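Local coordinates for CocE/NonD family hydrolase (Staphylococcus aureus subsp. aureus COL, PDB 3III), which probably hydrolyses ester, amide or peptide bonds as a serine hydrolase of the alpha/beta-hydrolase fold, its natural substrate being unestablished, at residues A[313-316]-A[317-321]. Sequence-based numbering, arbitrary orientation.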
# COMPACT_ATOMS: atom_id res chain seq x y z
N LYS A 313 -13.40 -8.92 12.04
CA LYS A 313 -14.66 -9.00 12.77
C LYS A 313 -14.39 -8.95 14.29
O LYS A 313 -15.15 -8.33 15.01
CB LYS A 313 -15.44 -10.29 12.38
CG LYS A 313 -16.80 -10.50 13.15
CD LYS A 313 -17.56 -11.76 12.60
CE LYS A 313 -17.71 -12.82 13.66
NZ LYS A 313 -18.38 -12.30 14.98
N SER A 314 -13.32 -9.57 14.76
CA SER A 314 -13.02 -9.54 16.16
C SER A 314 -12.74 -8.07 16.62
O SER A 314 -13.24 -7.63 17.66
CB SER A 314 -11.87 -10.48 16.52
OG SER A 314 -11.54 -10.28 17.91
N PHE A 315 -12.02 -7.33 15.80
CA PHE A 315 -11.69 -5.92 16.05
C PHE A 315 -12.96 -5.08 16.05
O PHE A 315 -13.20 -4.31 16.99
CB PHE A 315 -10.72 -5.46 14.97
CG PHE A 315 -10.37 -4.00 14.95
CD1 PHE A 315 -9.58 -3.43 15.95
CD2 PHE A 315 -10.79 -3.21 13.89
CE1 PHE A 315 -9.23 -2.08 15.88
CE2 PHE A 315 -10.45 -1.86 13.81
CZ PHE A 315 -9.65 -1.29 14.83
N PHE A 316 -13.81 -5.29 15.06
CA PHE A 316 -15.06 -4.53 14.98
C PHE A 316 -16.08 -4.94 16.05
O PHE A 316 -16.84 -4.11 16.48
CB PHE A 316 -15.69 -4.61 13.59
CG PHE A 316 -15.17 -3.59 12.57
CD1 PHE A 316 -14.27 -2.60 12.89
CD2 PHE A 316 -15.62 -3.68 11.24
CE1 PHE A 316 -13.81 -1.69 11.90
CE2 PHE A 316 -15.25 -2.75 10.30
CZ PHE A 316 -14.31 -1.75 10.62
N ASP A 317 -16.11 -6.21 16.45
CA ASP A 317 -17.01 -6.62 17.51
C ASP A 317 -16.60 -5.89 18.80
O ASP A 317 -17.46 -5.45 19.60
CB ASP A 317 -16.94 -8.13 17.79
CG ASP A 317 -17.61 -8.99 16.73
OD1 ASP A 317 -18.38 -8.50 15.87
OD2 ASP A 317 -17.37 -10.20 16.83
N PHE A 318 -15.28 -5.73 18.99
CA PHE A 318 -14.84 -4.96 20.19
C PHE A 318 -15.23 -3.49 20.08
O PHE A 318 -15.76 -2.93 21.02
CB PHE A 318 -13.33 -5.10 20.38
CG PHE A 318 -12.83 -4.57 21.69
CD1 PHE A 318 -12.76 -5.40 22.79
CD2 PHE A 318 -12.40 -3.26 21.80
CE1 PHE A 318 -12.29 -4.91 24.06
CE2 PHE A 318 -11.90 -2.77 23.05
CZ PHE A 318 -11.85 -3.61 24.16
N TYR A 319 -14.91 -2.84 18.95
CA TYR A 319 -15.05 -1.38 18.83
C TYR A 319 -16.43 -0.91 18.39
O TYR A 319 -16.85 0.16 18.82
CB TYR A 319 -13.91 -0.71 17.99
CG TYR A 319 -12.61 -0.75 18.72
CD1 TYR A 319 -12.41 0.03 19.86
CD2 TYR A 319 -11.64 -1.66 18.38
CE1 TYR A 319 -11.26 -0.06 20.58
CE2 TYR A 319 -10.48 -1.76 19.09
CZ TYR A 319 -10.29 -0.97 20.20
OH TYR A 319 -9.15 -1.11 20.98
N LEU A 320 -17.11 -1.65 17.51
CA LEU A 320 -18.40 -1.23 17.00
C LEU A 320 -19.56 -1.86 17.76
O LEU A 320 -20.60 -1.22 17.91
CB LEU A 320 -18.53 -1.53 15.52
CG LEU A 320 -17.43 -0.97 14.61
CD1 LEU A 320 -17.75 -1.28 13.07
CD2 LEU A 320 -17.28 0.56 14.81
N LYS A 321 -19.42 -3.12 18.22
CA LYS A 321 -20.47 -3.75 19.02
C LYS A 321 -20.23 -3.51 20.50
O LYS A 321 -21.12 -3.77 21.31
CB LYS A 321 -20.59 -5.26 18.75
CG LYS A 321 -21.14 -5.57 17.37
CD LYS A 321 -21.44 -7.02 17.18
CE LYS A 321 -22.17 -7.26 15.84
NZ LYS A 321 -22.53 -8.69 15.65
O HOH W 1 -20.52 -10.01 15.73
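L320 lays its methyl CD1 over one face of the F316 ring, a CH-pi contact 3.6 Å from the ring centroid and 16° off the normal. One turn of helix likewise brings Y319 to F315, but as an offset edge-to-face pair: the edge of Y319 is directed at the face of F315, with CE2 of Y319 3.5 Å from CE1 of F315 and the planes at 62°. Within 317-321, CD2 of the adjacent F318 lies over the centre of one face of the Y319 ring. On another side of the helix, K313 illustrates how an i to i+4 salt bridge closes. Its chain leaves with CG anti to the backbone N, then bends at chi3 (117°) and chi4, bringing NZ to 3.0 Å from D317 OD2, on the syn lone pair of that oxygen. A water takes a weak bond from K313 NZ, accepts from K321 NZ, which also bonds N116 O, and donates to D317 OD1, which also bonds Y118. F316 O accepts from two amides, L320 N (2.7 Å) and K321 N (3.3 Å). This part of helix 306-319 and the residues after it pack against the central alpha/beta-hydrolase sheet: F315 and Y319 meet W291 of strand 290-295, F316 reaches strand 186-192, and L320 rests on P68 of strand 67-74.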